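Local coordinates for protein succinyl-CoA ligase (ADP-forming) subunit alpha (Methanosaeta concilii, PDB 6HXI) that binds coenzyme A and joins, in one chain, a CoA-ligase family region to a helical region of the citrate synthase C-terminal domain family, at residues V7-D10 and I11-A15; G143-A146 and G147-R150; T516-L519 and N520-L523; I546-I549 and D550-S553; G586-L589 and D590-L594. All blocks are in the same frame, centred on the assembly; numbering follows the deposited sequence.

Contact 1. Residues V7-D10 and I11-A15; sequences VLFD and INTKA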
loop_
_atom_site.group_PDB
_atom_site.type_symbol
_atom_site.label_atom_id
_atom_site.label_comp_id
_atom_site.label_asym_id
_atom_site.label_seq_id
_atom_site.Cartn_x
_atom_site.Cartn_y
_atom_site.Cartn_z
ATOM N N VAL B 7 48.256 -12.741 38.041
ATOM C CA VAL B 7 47.190 -13.263 37.175
ATOM C C VAL B 7 46.676 -12.150 36.236
ATOM O O VAL B 7 46.196 -11.107 36.704
ATOM C CB VAL B 7 46.021 -13.922 37.961
ATOM C CG1 VAL B 7 44.941 -14.430 37.018
ATOM C CG2 VAL B 7 46.513 -15.053 38.851
ATOM N N LEU B 8 46.751 -12.379 34.918
ATOM C CA LEU B 8 46.207 -11.388 33.991
ATOM C C LEU B 8 44.745 -11.739 33.782
ATOM O O LEU B 8 43.873 -10.924 34.093
ATOM C CB LEU B 8 46.984 -11.379 32.676
ATOM C CG LEU B 8 47.250 -10.022 32.013
ATOM C CD1 LEU B 8 48.180 -9.149 32.853
ATOM C CD2 LEU B 8 47.893 -10.230 30.662
ATOM N N PHE B 9 44.477 -12.995 33.350
ATOM C CA PHE B 9 43.130 -13.517 33.109
ATOM C C PHE B 9 42.927 -14.842 33.734
ATOM O O PHE B 9 43.826 -15.678 33.723
ATOM C CB PHE B 9 42.836 -13.722 31.625
ATOM C CG PHE B 9 43.466 -12.738 30.695
ATOM C CD1 PHE B 9 43.043 -11.417 30.670
ATOM C CD2 PHE B 9 44.455 -13.136 29.809
ATOM C CE1 PHE B 9 43.626 -10.497 29.800
ATOM C CE2 PHE B 9 45.042 -12.217 28.937
ATOM C CZ PHE B 9 44.632 -10.900 28.950
ATOM N N ASP B 10 41.702 -15.086 34.163
ATOM C CA ASP B 10 41.293 -16.370 34.699
ATOM C C ASP B 10 39.938 -16.756 34.108
ATOM O O ASP B 10 39.421 -16.084 33.200
ATOM C CB ASP B 10 41.303 -16.381 36.246
ATOM C CG ASP B 10 40.515 -15.278 36.940
ATOM O OD1 ASP B 10 39.348 -15.021 36.533
ATOM O OD2 ASP B 10 41.026 -14.731 37.952
ATOM N N ILE B 11 39.369 -17.841 34.630
ATOM C CA ILE B 11 38.104 -18.392 34.206
ATOM C C ILE B 11 36.931 -17.480 34.620
ATOM O O ILE B 11 35.824 -17.686 34.146
ATOM C CB ILE B 11 38.006 -19.863 34.706
ATOM C CG1 ILE B 11 37.021 -20.675 33.841
ATOM C CG2 ILE B 11 37.705 -19.960 36.204
ATOM C CD1 ILE B 11 37.443 -22.118 33.497
ATOM N N ASN B 12 37.179 -16.463 35.475
ATOM C CA ASN B 12 36.138 -15.513 35.896
ATOM C C ASN B 12 36.274 -14.131 35.225
ATOM O O ASN B 12 35.458 -13.237 35.484
ATOM C CB ASN B 12 36.070 -15.392 37.420
ATOM C CG ASN B 12 35.777 -16.697 38.116
ATOM O OD1 ASN B 12 34.697 -17.282 37.964
ATOM N ND2 ASN B 12 36.750 -17.190 38.874
ATOM N N THR B 13 37.282 -13.970 34.345
ATOM C CA THR B 13 37.527 -12.734 33.579
ATOM C C THR B 13 36.344 -12.393 32.662
ATOM O O THR B 13 35.879 -13.240 31.901
ATOM C CB THR B 13 38.824 -12.861 32.798
ATOM O OG1 THR B 13 39.892 -12.960 33.731
ATOM C CG2 THR B 13 39.068 -11.706 31.862
ATOM N N LYS B 14 35.871 -11.156 32.772
ATOM C CA LYS B 14 34.803 -10.559 31.979
ATOM C C LYS B 14 35.409 -9.381 31.204
ATOM O O LYS B 14 36.258 -8.638 31.726
ATOM C CB LYS B 14 33.627 -10.129 32.871
ATOM C CG LYS B 14 32.807 -11.293 33.399
ATOM C CD LYS B 14 31.928 -11.925 32.323
ATOM C CE LYS B 14 30.864 -12.803 32.923
ATOM N NZ LYS B 14 29.801 -13.113 31.937
ATOM N N ALA B 15 35.015 -9.257 29.948
ATOM C CA ALA B 15 35.600 -8.300 29.039
ATOM C C ALA B 15 34.593 -7.532 28.191
ATOM O O ALA B 15 33.451 -7.962 28.018
ATOM C CB ALA B 15 36.583 -9.018 28.107
HETATM O O HOH W 1 40.552 -10.469 34.523
#

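Contact 2. Residues G143-A146 and G147-R150; sequences GMTA and GAFR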
loop_
_atom_site.group_PDB
_atom_site.type_symbol
_atom_site.label_atom_id
_atom_site.label_comp_id
_atom_site.label_asym_id
_atom_site.label_seq_id
_atom_site.Cartn_x
_atom_site.Cartn_y
_atom_site.Cartn_z
ATOM N N GLY B 143 46.755 -12.523 23.349
ATOM C CA GLY B 143 47.281 -13.611 24.151
ATOM C C GLY B 143 46.138 -14.393 24.762
ATOM O O GLY B 143 44.968 -14.173 24.418
ATOM N N MET B 144 46.467 -15.347 25.627
ATOM C CA MET B 144 45.464 -16.192 26.262
ATOM C C MET B 144 45.973 -16.950 27.460
ATOM O O MET B 144 47.168 -17.187 27.564
ATOM C CB MET B 144 44.805 -17.163 25.246
ATOM C CG MET B 144 45.722 -18.176 24.587
ATOM S SD MET B 144 44.884 -19.780 24.300
ATOM C CE MET B 144 43.512 -19.311 23.267
ATOM N N THR B 145 45.057 -17.327 28.356
ATOM C CA THR B 145 45.279 -18.221 29.494
ATOM C C THR B 145 44.533 -19.481 29.047
ATOM O O THR B 145 43.310 -19.432 28.833
ATOM C CB THR B 145 44.737 -17.658 30.828
ATOM O OG1 THR B 145 45.350 -16.397 31.110
ATOM C CG2 THR B 145 44.990 -18.607 32.000
ATOM N N ALA B 146 45.266 -20.580 28.826
ATOM C CA ALA B 146 44.701 -21.843 28.385
ATOM C C ALA B 146 43.636 -22.355 29.351
ATOM O O ALA B 146 43.827 -22.339 30.558
ATOM C CB ALA B 146 45.794 -22.863 28.204
ATOM N N GLY B 147 42.488 -22.704 28.806
ATOM C CA GLY B 147 41.339 -23.164 29.567
ATOM C C GLY B 147 40.591 -22.095 30.335
ATOM O O GLY B 147 39.679 -22.437 31.087
ATOM N N ALA B 148 40.926 -20.798 30.152
ATOM C CA ALA B 148 40.291 -19.714 30.912
ATOM C C ALA B 148 39.779 -18.512 30.091
ATOM O O ALA B 148 38.614 -18.149 30.232
ATOM C CB ALA B 148 41.231 -19.229 31.999
ATOM N N PHE B 149 40.640 -17.874 29.279
ATOM C CA PHE B 149 40.262 -16.678 28.514
ATOM C C PHE B 149 41.141 -16.507 27.292
ATOM O O PHE B 149 42.340 -16.790 27.349
ATOM C CB PHE B 149 40.387 -15.412 29.413
ATOM C CG PHE B 149 39.993 -14.089 28.799
ATOM C CD1 PHE B 149 38.673 -13.650 28.841
ATOM C CD2 PHE B 149 40.943 -13.269 28.202
ATOM C CE1 PHE B 149 38.306 -12.416 28.277
ATOM C CE2 PHE B 149 40.571 -12.044 27.616
ATOM C CZ PHE B 149 39.257 -11.623 27.662
ATOM N N ARG B 150 40.555 -15.963 26.213
ATOM C CA ARG B 150 41.308 -15.636 25.006
ATOM C C ARG B 150 41.042 -14.175 24.614
ATOM O O ARG B 150 39.904 -13.697 24.731
ATOM C CB ARG B 150 40.980 -16.612 23.855
ATOM C CG ARG B 150 40.039 -16.060 22.800
ATOM C CD ARG B 150 39.425 -17.124 21.929
ATOM N NE ARG B 150 40.248 -17.378 20.768
ATOM C CZ ARG B 150 39.947 -18.216 19.792
ATOM N NH1 ARG B 150 40.794 -18.415 18.805
ATOM N NH2 ARG B 150 38.801 -18.894 19.815
#

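Contact 3. Residues T516-L519 and N520-L523; sequences TELL and NYAL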
loop_
_atom_site.group_PDB
_atom_site.type_symbol
_atom_site.label_atom_id
_atom_site.label_comp_id
_atom_site.label_asym_id
_atom_site.label_seq_id
_atom_site.Cartn_x
_atom_site.Cartn_y
_atom_site.Cartn_z
ATOM N N THR B 516 0.047 -3.626 -37.979
ATOM C CA THR B 516 -1.020 -3.016 -37.165
ATOM C C THR B 516 -2.345 -3.742 -37.490
ATOM O O THR B 516 -3.345 -3.080 -37.758
ATOM C CB THR B 516 -1.139 -1.488 -37.440
ATOM O OG1 THR B 516 -1.591 -1.287 -38.778
ATOM C CG2 THR B 516 0.173 -0.708 -37.214
ATOM N N GLU B 517 -2.349 -5.095 -37.496
ATOM C CA GLU B 517 -3.532 -5.919 -37.803
ATOM C C GLU B 517 -4.686 -5.720 -36.794
ATOM O O GLU B 517 -5.845 -5.555 -37.199
ATOM C CB GLU B 517 -3.126 -7.393 -37.871
ATOM C CG GLU B 517 -4.098 -8.284 -38.638
ATOM C CD GLU B 517 -3.817 -9.780 -38.632
ATOM O OE1 GLU B 517 -3.255 -10.292 -37.633
ATOM O OE2 GLU B 517 -4.228 -10.453 -39.606
ATOM N N LEU B 518 -4.370 -5.716 -35.479
ATOM C CA LEU B 518 -5.412 -5.531 -34.486
ATOM C C LEU B 518 -5.893 -4.077 -34.484
ATOM O O LEU B 518 -7.091 -3.828 -34.274
ATOM C CB LEU B 518 -4.992 -6.057 -33.122
ATOM C CG LEU B 518 -6.114 -6.191 -32.080
ATOM C CD1 LEU B 518 -7.242 -7.086 -32.565
ATOM C CD2 LEU B 518 -5.563 -6.637 -30.743
ATOM N N LEU B 519 -4.999 -3.133 -34.863
ATOM C CA LEU B 519 -5.409 -1.739 -34.987
ATOM C C LEU B 519 -6.365 -1.554 -36.173
ATOM O O LEU B 519 -7.383 -0.878 -36.018
ATOM C CB LEU B 519 -4.234 -0.756 -35.024
ATOM C CG LEU B 519 -4.607 0.712 -35.311
ATOM C CD1 LEU B 519 -5.293 1.370 -34.101
ATOM C CD2 LEU B 519 -3.388 1.502 -35.728
ATOM N N ASN B 520 -6.100 -2.233 -37.309
ATOM C CA ASN B 520 -6.978 -2.136 -38.473
ATOM C C ASN B 520 -8.378 -2.691 -38.163
ATOM O O ASN B 520 -9.378 -2.076 -38.537
ATOM C CB ASN B 520 -6.350 -2.748 -39.733
ATOM C CG ASN B 520 -5.066 -2.083 -40.217
ATOM O OD1 ASN B 520 -4.818 -0.873 -40.044
ATOM N ND2 ASN B 520 -4.220 -2.873 -40.862
ATOM N N TYR B 521 -8.448 -3.798 -37.407
ATOM C CA TYR B 521 -9.710 -4.378 -36.937
ATOM C C TYR B 521 -10.382 -3.370 -35.986
ATOM O O TYR B 521 -11.567 -3.067 -36.131
ATOM C CB TYR B 521 -9.410 -5.715 -36.204
ATOM C CG TYR B 521 -10.647 -6.478 -35.749
ATOM C CD1 TYR B 521 -11.277 -7.393 -36.592
ATOM C CD2 TYR B 521 -11.179 -6.292 -34.475
ATOM C CE1 TYR B 521 -12.409 -8.092 -36.185
ATOM C CE2 TYR B 521 -12.318 -6.986 -34.056
ATOM C CZ TYR B 521 -12.936 -7.875 -34.921
ATOM O OH TYR B 521 -14.066 -8.549 -34.526
ATOM N N ALA B 522 -9.604 -2.823 -35.033
ATOM C CA ALA B 522 -10.133 -1.879 -34.045
ATOM C C ALA B 522 -10.788 -0.676 -34.681
ATOM O O ALA B 522 -11.858 -0.272 -34.210
ATOM C CB ALA B 522 -9.063 -1.451 -33.063
ATOM N N LEU B 523 -10.161 -0.129 -35.756
ATOM C CA LEU B 523 -10.665 1.011 -36.515
ATOM C C LEU B 523 -11.937 0.650 -37.293
ATOM O O LEU B 523 -12.732 1.539 -37.515
ATOM C CB LEU B 523 -9.590 1.651 -37.452
ATOM C CG LEU B 523 -8.335 2.263 -36.774
ATOM C CD1 LEU B 523 -7.308 2.650 -37.793
ATOM C CD2 LEU B 523 -8.685 3.465 -35.912
#

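Contact 4. Residues I546-I549 and D550-S553; sequences ILFI and DLMS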
loop_
_atom_site.group_PDB
_atom_site.type_symbol
_atom_site.label_atom_id
_atom_site.label_comp_id
_atom_site.label_asym_id
_atom_site.label_seq_id
_atom_site.Cartn_x
_atom_site.Cartn_y
_atom_site.Cartn_z
ATOM N N ILE B 546 -4.659 -2.421 -27.574
ATOM C CA ILE B 546 -4.664 -2.921 -28.934
ATOM C C ILE B 546 -3.283 -2.771 -29.577
ATOM O O ILE B 546 -2.790 -3.728 -30.184
ATOM C CB ILE B 546 -5.798 -2.223 -29.747
ATOM C CG1 ILE B 546 -7.180 -2.723 -29.296
ATOM C CG2 ILE B 546 -5.582 -2.344 -31.276
ATOM C CD1 ILE B 546 -8.336 -1.644 -29.410
ATOM N N LEU B 547 -2.655 -1.578 -29.457
ATOM C CA LEU B 547 -1.342 -1.379 -30.084
ATOM C C LEU B 547 -0.261 -2.200 -29.425
ATOM O O LEU B 547 0.709 -2.564 -30.073
ATOM C CB LEU B 547 -0.954 0.104 -30.168
ATOM C CG LEU B 547 -1.828 0.942 -31.102
ATOM C CD1 LEU B 547 -1.460 2.390 -31.007
ATOM C CD2 LEU B 547 -1.727 0.459 -32.504
ATOM N N PHE B 548 -0.454 -2.524 -28.134
ATOM C CA PHE B 548 0.519 -3.358 -27.440
ATOM C C PHE B 548 0.514 -4.801 -27.982
ATOM O O PHE B 548 1.593 -5.368 -28.192
ATOM C CB PHE B 548 0.400 -3.281 -25.932
ATOM C CG PHE B 548 1.780 -3.377 -25.331
ATOM C CD1 PHE B 548 2.366 -4.615 -25.090
ATOM C CD2 PHE B 548 2.512 -2.234 -25.053
ATOM C CE1 PHE B 548 3.661 -4.710 -24.578
ATOM C CE2 PHE B 548 3.816 -2.324 -24.565
ATOM C CZ PHE B 548 4.382 -3.561 -24.327
ATOM N N ILE B 549 -0.676 -5.338 -28.324
ATOM C CA ILE B 549 -0.804 -6.642 -29.008
ATOM C C ILE B 549 -0.102 -6.544 -30.377
ATOM O O ILE B 549 0.633 -7.456 -30.756
ATOM C CB ILE B 549 -2.289 -7.113 -29.184
ATOM C CG1 ILE B 549 -3.057 -7.173 -27.825
ATOM C CG2 ILE B 549 -2.377 -8.457 -29.975
ATOM C CD1 ILE B 549 -2.365 -7.923 -26.791
ATOM N N ASP B 550 -0.335 -5.450 -31.119
ATOM C CA ASP B 550 0.333 -5.254 -32.425
ATOM C C ASP B 550 1.857 -5.165 -32.320
ATOM O O ASP B 550 2.550 -5.697 -33.174
ATOM C CB ASP B 550 -0.226 -4.058 -33.155
ATOM C CG ASP B 550 -1.546 -4.366 -33.828
ATOM O OD1 ASP B 550 -1.781 -5.592 -34.203
ATOM O OD2 ASP B 550 -2.350 -3.406 -34.016
ATOM N N LEU B 551 2.377 -4.511 -31.276
ATOM C CA LEU B 551 3.815 -4.384 -31.017
ATOM C C LEU B 551 4.398 -5.817 -30.840
ATOM O O LEU B 551 5.427 -6.165 -31.439
ATOM C CB LEU B 551 3.993 -3.543 -29.721
ATOM C CG LEU B 551 5.415 -3.267 -29.233
ATOM C CD1 LEU B 551 5.444 -2.027 -28.364
ATOM C CD2 LEU B 551 5.932 -4.400 -28.346
ATOM N N MET B 552 3.731 -6.625 -29.990
ATOM C CA MET B 552 4.149 -7.991 -29.715
ATOM C C MET B 552 4.107 -8.874 -30.957
ATOM O O MET B 552 5.052 -9.617 -31.180
ATOM C CB MET B 552 3.346 -8.581 -28.579
ATOM C CG MET B 552 3.770 -8.035 -27.240
ATOM S SD MET B 552 2.950 -8.913 -25.915
ATOM C CE MET B 552 1.298 -8.376 -26.134
ATOM N N SER B 553 3.056 -8.745 -31.788
ATOM C CA SER B 553 2.957 -9.448 -33.066
ATOM C C SER B 553 4.045 -8.952 -34.037
ATOM O O SER B 553 4.532 -9.735 -34.839
ATOM C CB SER B 553 1.587 -9.225 -33.700
ATOM O OG SER B 553 0.586 -9.831 -32.905
#

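Contact 5. Residues G586-L589 and D590-L594; sequences GHIL and DQKRL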
loop_
_atom_site.group_PDB
_atom_site.type_symbol
_atom_site.label_atom_id
_atom_site.label_comp_id
_atom_site.label_asym_id
_atom_site.label_seq_id
_atom_site.Cartn_x
_atom_site.Cartn_y
_atom_site.Cartn_z
ATOM N N GLY B 586 4.024 13.772 -8.639
ATOM C CA GLY B 586 3.819 15.189 -8.947
ATOM C C GLY B 586 2.743 15.832 -8.072
ATOM O O GLY B 586 2.967 16.864 -7.428
ATOM N N HIS B 587 1.568 15.251 -8.038
ATOM C CA HIS B 587 0.448 15.806 -7.224
ATOM C C HIS B 587 0.733 15.779 -5.689
ATOM O O HIS B 587 0.445 16.733 -4.961
ATOM C CB HIS B 587 -0.838 15.006 -7.519
ATOM C CG HIS B 587 -1.422 15.360 -8.863
ATOM N ND1 HIS B 587 -1.874 16.617 -9.118
ATOM C CD2 HIS B 587 -1.624 14.583 -9.949
ATOM C CE1 HIS B 587 -2.321 16.595 -10.364
ATOM N NE2 HIS B 587 -2.188 15.385 -10.906
ATOM N N ILE B 588 1.357 14.724 -5.215
ATOM C CA ILE B 588 1.728 14.647 -3.782
ATOM C C ILE B 588 2.656 15.816 -3.408
ATOM O O ILE B 588 2.445 16.436 -2.380
ATOM C CB ILE B 588 2.453 13.299 -3.554
ATOM C CG1 ILE B 588 1.468 12.118 -3.649
ATOM C CG2 ILE B 588 3.254 13.350 -2.227
ATOM C CD1 ILE B 588 2.175 10.789 -3.967
ATOM N N LEU B 589 3.711 16.064 -4.233
ATOM C CA LEU B 589 4.720 17.111 -4.037
ATOM C C LEU B 589 4.108 18.501 -4.157
ATOM O O LEU B 589 4.491 19.403 -3.416
ATOM C CB LEU B 589 5.873 16.953 -5.059
ATOM C CG LEU B 589 6.788 15.721 -4.895
ATOM C CD1 LEU B 589 7.635 15.515 -6.139
ATOM C CD2 LEU B 589 7.693 15.828 -3.672
ATOM N N ASP B 590 3.154 18.655 -5.088
ATOM C CA ASP B 590 2.420 19.887 -5.336
ATOM C C ASP B 590 1.660 20.294 -4.075
ATOM O O ASP B 590 1.754 21.445 -3.673
ATOM C CB ASP B 590 1.487 19.732 -6.546
ATOM C CG ASP B 590 0.872 21.032 -7.084
ATOM O OD1 ASP B 590 1.492 22.092 -6.924
ATOM O OD2 ASP B 590 -0.206 20.971 -7.714
ATOM N N GLN B 591 0.947 19.347 -3.420
ATOM C CA GLN B 591 0.210 19.625 -2.179
ATOM C C GLN B 591 1.192 19.966 -1.041
ATOM O O GLN B 591 0.920 20.840 -0.234
ATOM C CB GLN B 591 -0.732 18.442 -1.819
ATOM C CG GLN B 591 -1.789 18.082 -2.917
ATOM C CD GLN B 591 -2.614 19.278 -3.315
ATOM O OE1 GLN B 591 -3.112 19.992 -2.455
ATOM N NE2 GLN B 591 -2.692 19.607 -4.600
ATOM N N LYS B 592 2.372 19.327 -1.018
ATOM C CA LYS B 592 3.391 19.628 -0.044
ATOM C C LYS B 592 3.920 21.064 -0.243
ATOM O O LYS B 592 3.908 21.815 0.730
ATOM C CB LYS B 592 4.464 18.517 -0.025
ATOM C CG LYS B 592 3.823 17.258 0.664
ATOM C CD LYS B 592 4.734 16.127 1.043
ATOM C CE LYS B 592 3.961 14.937 1.624
ATOM N NZ LYS B 592 3.029 15.279 2.791
ATOM N N ARG B 593 4.222 21.490 -1.501
ATOM C CA ARG B 593 4.655 22.867 -1.807
ATOM C C ARG B 593 3.606 23.906 -1.412
ATOM O O ARG B 593 3.946 24.950 -0.871
ATOM C CB ARG B 593 5.048 23.022 -3.294
ATOM C CG ARG B 593 6.357 22.253 -3.671
ATOM C CD ARG B 593 6.822 22.594 -5.114
ATOM N NE ARG B 593 5.789 22.366 -6.128
ATOM C CZ ARG B 593 5.665 21.265 -6.870
ATOM N NH1 ARG B 593 4.659 21.138 -7.708
ATOM N NH2 ARG B 593 6.542 20.285 -6.769
ATOM N N LEU B 594 2.339 23.637 -1.708
ATOM C CA LEU B 594 1.221 24.513 -1.391
ATOM C C LEU B 594 0.891 24.597 0.121
ATOM O O LEU B 594 0.180 25.515 0.512
ATOM C CB LEU B 594 -0.066 24.036 -2.148
ATOM C CG LEU B 594 -0.045 24.076 -3.671
ATOM C CD1 LEU B 594 -1.193 23.246 -4.259
ATOM C CD2 LEU B 594 -0.046 25.510 -4.189
HETATM O O HOH W 2 4.908 18.526 -8.366
HETATM O O HOH W 3 -1.955 18.837 -7.406
#

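Contact 1. Residues V7-D10 and I11-A15
A type I beta turn from Asp10 to Thr13 leads into strand 15-18 of a mixed sheet, consistent with the Rossmann-like coenzyme A-binding domain of this family, and it exemplifies how the two end residues of a turn can fasten it with their side chains as well as their backbones. Its backbone bond runs from Thr13 N to Asp10 O over 3.2 Å. The carboxylate adds a second closure. Asp10 OD1 accepts Asn12 N at 2.8 Å, an Asx turn nested in the beta turn, and the bond is bent (142°), met on the anti side of OD1. Asp10 CG lies between its own backbone N and carbonyl carbon (chi1 53°), and this brings OD1 round to the amide of Asn12. Thr13 reaches back the other way: its OG1 receives Asp10 N at 2.8 Å in a nearly straight bond of 170°. The same hydroxyl has a water 2.7 Å from OG1, and that water gives a weak bond to Leu8 O, so the chain before the turn is tied in too. Phe9 sets the turn against the hairpin of strands 143-145 and 149-150, its ring meeting that of Phe149 and its carbonyl hydrogen-bonded to Thr145 OG1. Thr13 turns its methyl branch to the Phe9 ring, approaching it obliquely with CG2 4.2 Å from Phe9 CD1.

Contact 2. Residues G143-A146 and G147-R150
Thr145 and Phe149 form the hydrogen-bonded pair of a tight antiparallel hairpin, with Thr145 N donating to Phe149 O at 2.9 Å and Phe149 N returning to Thr145 O at 3.1 Å. Thr145 O is gripped twice, for Ala148 N also donates to it, at 3.0 Å. Two consecutive residues thus face one, which is a classic beta bulge. The chain reverses through Ala146 and Gly147, whose backbone angles fit a type II turn; Gly147 has positive phi. Between the two strands themselves the side chains touch at few points. Thr145 CG2 rests 3.8 Å from Ala148 CB, and the Phe149 side chain, on the same face as Thr145, packs on Met28 of helix 22-34. On the other face Met144 and Arg150 lie side by side, pointing the same way, against Phe31 of that helix. Met144, bent along its chain, brings CE to 3.7 Å from Arg150 CB. The guanidinium goes on to the carbonyls of Gly156, Thr154 and Arg27, and Thr145 OG1 has Glu198 as its stronger hydrogen-bonding partner. The division of labour is clear: the main chain shapes the hairpin and its bulge, whereas the polar side-chain ends tie this buried sheet edge to the surrounding domain.

Contact 3. Residues T516-L519 and N520-L523
Leu518 O receives Ala522 N at 2.8 Å, the shortest of the four backbone bonds between 516-519 and 520-523, in the opening turns of helix 517-530, a member of the helical region related to the citrate synthase C-terminal domain. The regular i to i+4 pattern begins at once: Thr516 O takes Asn520 N at 2.9 Å, and the carbonyls of Glu517 and Leu519 likewise hold the amides of Tyr521 and Leu523. Thr516 occupies the N-cap position, yet its side chain makes no capping bond. The helix start is served instead by the carboxylate of Asp550 on helix 540-555, which accepts hydrogen bonds from Leu518 N and Leu519 N, two amides of the first turn; a negative group there would probably be favoured by the helix dipole. Thr516 turns its hydroxyl toward Asn520, where OG1 donates only a weak bond, 3.5 Å long, to OD1. The amide of Asn520 folds back along the helix because CG lies beside its own backbone N (chi1 -62°), bringing CG to 3.2 Å from Thr516 O. Apolar contacts lie elsewhere round the helix. Leu518 CD1 comes to 4.4 Å from Tyr521 CD2, approaching the ring obliquely, while the Tyr521 hydroxyl runs on to Leu469 O beyond the helix. Ala522 sets its methyl against the preceding turn, with CB 3.3 Å from Leu518 O, and the same methyl touches Ile546 of helix 540-555. Leu519 and Leu523 face Ile506 and Arg510 of helix 500-512 together; between them, Leu519 CD1 lies 4.1 Å from Leu523 CG.

Contact 4. Residues I546-I549 and D550-S553
Backbone bonds come first in the second half of helix 540-555: Leu547 O accepts Leu551 N at 2.8 Å and Ile549 O accepts Ser553 N at 2.9 Å, with Ile546 to Asp550 and Phe548 to Met552 completing four consecutive i to i+4 bonds. The apolar contacts gather round Phe548. Leu551, running beside it in the same direction, lays CD1 over one face of the ring, offset toward the rim and 4.1 Å from Phe548 CE2. Met552 approaches the same ring from its edge, its CE 4.0 Å from Phe548 CD1. That methyl is shared: a bend at the end of the Met552 chain (chi3 -69°) turns CE to within 3.7 Å of Ile549 CD1. Ile549 and Met552 then face helix 560-569, whereas Leu547, Phe548 and Leu551 meet helix 399-412. One polar side chain lies among them. The Asp550 carboxylate crosses Leu547 at a slant, OD2 4.2 Å from Leu547 CD2, and both its oxygens are satisfied by helix 517-530. A buried carboxylate is thereby accommodated among the largely apolar side chains of 546-552, so the same few turns both pack a hydrophobic core and carry one specific polar tie.

Contact 5. Residues G586-L589 and D590-L594
Arg593 folds back along its helix and lays one face of its guanidinium against the backbone around Leu589 and Asp590. A bend at chi3 (-55°) turns the group back, so that NH2 comes 3.8 Å from Leu589 CB, while CG sits against Leu589 O. At the guanidinium edge, a water lies in plane, accepting from Arg593 NH1 at 2.7 Å, and it also lies 2.7 Å from Gly586 O. NH1 and Asp590 OD1 form a salt bridge, 3.4 Å, whose hydrogen bond is weak. This is the closing part of helix 571-594, in the region related to the citrate synthase C-terminal domain, where a second copy of the protein packs on the helix: Tyr571 of that subunit binds Arg593 NH2 and Thr358 of that subunit binds Asp590 OD1. A second water, in the plane of the imidazole, joins His587, Asp590 and Gln591. It lies 2.8 Å from His587 ND1, donates to Asp590 OD2 at 2.8 Å and accepts from Gln591 NE2 at 3.0 Å; His587 NE2 goes to Asp414, and Gln591 OE1 is hydrogen-bonded to Ser596 OG. Lys592 runs out past Ile588, its CE 4.2 Å from Ile588 CG2, and its NZ binds Lys433 O.

All five contacts are local, yet their chemistry follows their place. Contacts 1 and 2 touch in the N-terminal part of the chain, their centres about 8 Å apart: a partly exposed turn that relies on side-chain bonds, beside a buried hairpin built on its backbone. Contacts 3 and 4 lie across the chain's centre from both, about 85 and 76 Å from contact 1 between centres. They sit on successive helices that touch, contact 3 at a helix start partly open to solvent, contact 4 in the apolar core. Contact 5, about 36 Å from contact 4 between centres, is also buried, but partly by another subunit; waters and a salt bridge set its chemistry, where contacts 3 and 4 rest on backbone bonds and apolar packing.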